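Local coordinates for thioesterase (Streptomyces coelicolor, PDB 3QMW), which probably hydrolyses thioesters in the prodiginine biosynthetic pathway, as an alpha/beta-hydrolase-fold thioesterase, at residues 99-104 against 127-132. Residues are numbered along the deposited sequence; the frame is centred on the assembly and turned at random.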
loop_
_atom_site.group_PDB
_atom_site.type_symbol
_atom_site.label_atom_id
_atom_site.label_comp_id
_atom_site.label_asym_id
_atom_site.label_seq_id
_atom_site.Cartn_x
_atom_site.Cartn_y
_atom_site.Cartn_z
ATOM N N TYR D 99 -16.195 -4.198 9.593
ATOM C CA TYR D 99 -15.594 -2.893 9.761
ATOM C C TYR D 99 -14.353 -3.006 10.631
ATOM O O TYR D 99 -14.136 -4.024 11.293
ATOM C CB TYR D 99 -16.600 -1.935 10.402
ATOM C CG TYR D 99 -16.816 -2.172 11.884
ATOM C CD1 TYR D 99 -17.454 -3.322 12.342
ATOM C CD2 TYR D 99 -16.391 -1.238 12.828
ATOM C CE1 TYR D 99 -17.656 -3.549 13.700
ATOM C CE2 TYR D 99 -16.590 -1.451 14.194
ATOM C CZ TYR D 99 -17.223 -2.610 14.628
ATOM O OH TYR D 99 -17.414 -2.818 15.983
ATOM N N ALA D 100 -13.532 -1.962 10.605
ATOM C CA ALA D 100 -12.375 -1.863 11.494
ATOM C C ALA D 100 -12.134 -0.413 11.914
ATOM O O ALA D 100 -12.811 0.504 11.443
ATOM C CB ALA D 100 -11.137 -2.436 10.831
ATOM N N LEU D 101 -11.158 -0.216 12.790
ATOM C CA LEU D 101 -10.914 1.085 13.379
ATOM C C LEU D 101 -9.475 1.485 13.154
ATOM O O LEU D 101 -8.560 0.712 13.465
ATOM C CB LEU D 101 -11.221 1.065 14.892
ATOM C CG LEU D 101 -12.610 0.536 15.291
ATOM C CD1 LEU D 101 -12.713 0.321 16.787
ATOM C CD2 LEU D 101 -13.736 1.459 14.751
ATOM N N PHE D 102 -9.301 2.690 12.598
ATOM C CA PHE D 102 -8.029 3.403 12.607
ATOM C C PHE D 102 -8.106 4.693 13.432
ATOM O O PHE D 102 -9.051 5.474 13.291
ATOM C CB PHE D 102 -7.568 3.803 11.204
ATOM C CG PHE D 102 -6.357 4.676 11.242
ATOM C CD1 PHE D 102 -5.100 4.121 11.399
ATOM C CD2 PHE D 102 -6.478 6.051 11.256
ATOM C CE1 PHE D 102 -3.976 4.930 11.508
ATOM C CE2 PHE D 102 -5.354 6.858 11.369
ATOM C CZ PHE D 102 -4.109 6.299 11.488
ATOM N N GLY D 103 -7.083 4.941 14.245
ATOM C CA GLY D 103 -6.958 6.211 14.924
ATOM C C GLY D 103 -5.514 6.632 15.057
ATOM O O GLY D 103 -4.651 5.802 15.295
ATOM N N HIS D 104 -5.240 7.903 14.912
ATOM C CA HIS D 104 -3.910 8.386 15.113
ATOM C C HIS D 104 -3.881 9.265 16.326
ATOM O O HIS D 104 -4.579 10.213 16.390
ATOM C CB HIS D 104 -3.457 9.189 13.912
ATOM C CG HIS D 104 -2.102 9.791 14.070
ATOM N ND1 HIS D 104 -0.966 9.038 14.155
ATOM C CD2 HIS D 104 -1.699 11.071 14.137
ATOM C CE1 HIS D 104 0.075 9.820 14.306
ATOM N NE2 HIS D 104 -0.345 11.061 14.303
ATOM N N ARG D 127 -13.062 -6.108 12.826
ATOM C CA ARG D 127 -12.121 -7.010 12.157
ATOM C C ARG D 127 -10.704 -6.750 12.620
ATOM O O ARG D 127 -9.935 -7.685 12.826
ATOM C CB ARG D 127 -12.193 -6.838 10.636
ATOM C CG ARG D 127 -13.560 -7.171 10.040
ATOM C CD ARG D 127 -13.746 -8.677 9.857
ATOM N NE ARG D 127 -15.147 -9.092 10.012
ATOM C CZ ARG D 127 -15.706 -9.529 11.147
ATOM N NH1 ARG D 127 -15.002 -9.620 12.279
ATOM N NH2 ARG D 127 -16.994 -9.880 11.151
ATOM N N HIS D 128 -10.364 -5.474 12.779
ATOM C CA HIS D 128 -9.006 -5.074 13.129
ATOM C C HIS D 128 -9.022 -3.746 13.865
ATOM O O HIS D 128 -9.976 -2.991 13.766
ATOM C CB HIS D 128 -8.159 -4.950 11.856
ATOM C CG HIS D 128 -6.756 -5.434 12.020
ATOM N ND1 HIS D 128 -6.347 -6.668 11.575
ATOM C CD2 HIS D 128 -5.674 -4.864 12.604
ATOM C CE1 HIS D 128 -5.069 -6.837 11.869
ATOM N NE2 HIS D 128 -4.638 -5.758 12.493
ATOM N N LEU D 129 -7.966 -3.485 14.624
ATOM C CA LEU D 129 -7.772 -2.202 15.283
ATOM C C LEU D 129 -6.383 -1.654 14.967
ATOM O O LEU D 129 -5.379 -2.256 15.328
ATOM C CB LEU D 129 -7.949 -2.345 16.807
ATOM C CG LEU D 129 -7.611 -1.122 17.676
ATOM C CD1 LEU D 129 -8.500 0.058 17.325
ATOM C CD2 LEU D 129 -7.741 -1.461 19.140
ATOM N N PHE D 130 -6.341 -0.500 14.304
ATOM C CA PHE D 130 -5.086 0.177 13.980
ATOM C C PHE D 130 -4.937 1.449 14.794
ATOM O O PHE D 130 -5.872 2.244 14.896
ATOM C CB PHE D 130 -5.049 0.540 12.498
ATOM C CG PHE D 130 -5.387 -0.594 11.597
ATOM C CD1 PHE D 130 -4.409 -1.502 11.206
ATOM C CD2 PHE D 130 -6.678 -0.763 11.138
ATOM C CE1 PHE D 130 -4.719 -2.549 10.373
ATOM C CE2 PHE D 130 -6.999 -1.812 10.297
ATOM C CZ PHE D 130 -6.026 -2.702 9.910
ATOM N N VAL D 131 -3.756 1.641 15.364
ATOM C CA VAL D 131 -3.473 2.839 16.135
ATOM C C VAL D 131 -2.064 3.308 15.829
ATOM O O VAL D 131 -1.116 2.549 15.987
ATOM C CB VAL D 131 -3.611 2.604 17.677
ATOM C CG1 VAL D 131 -4.899 1.860 18.013
ATOM C CG2 VAL D 131 -2.390 1.871 18.245
ATOM N N SER D 132 -1.927 4.556 15.393
ATOM C CA SER D 132 -0.613 5.107 15.119
ATOM C C SER D 132 -0.317 6.289 16.030
ATOM O O SER D 132 -1.231 6.958 16.494
ATOM C CB SER D 132 -0.504 5.516 13.651
ATOM O OG SER D 132 -1.529 6.418 13.292
#
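Ser132 OG lies 2.8 Å from His104 ND1, a hydrogen bond in which either atom could be the donor, and also touches Phe102 CZ at 3.2 Å. It meets the imidazole at the edge, near the ring plane; chi1 of 56° sets the hydroxyl between the backbone N and the carbonyl carbon, on the side of His104. With NE2 bonded to His239 O, both ring nitrogens of His104 are engaged, which fixes the rotation of the ring; a leucine here would probably leave Ser132 OG and His239 O without these partners and free the serine hydroxyl to turn. An 8° angle between the strand axes marks the pairing as parallel; Phe130 N donates to Leu101 O (2.7 Å, 175°) and Phe130 O accepts from Gly103 N (3.0 Å), bonding both neighbours of its partner Phe102, as parallel strands do. Phe102 and Phe130 share a face with His104 and Ser132; their side chains cross at about a right angle, Phe130 CB reaching the edge of the Phe102 ring at CD1 (3.7 Å). On the opposite face, Leu101 CB packs on Leu129 CD1 at 3.8 Å. Helix 106-120 connects the strands in a right-handed beta-alpha-beta crossover and covers the face of Leu101, Leu129 and Val131; Gly103 belongs to a probable GxSxG nucleophile elbow. Phe102 and Phe130 rest on helix 246-258, while strands 31-36 and 203-208 flank the pair.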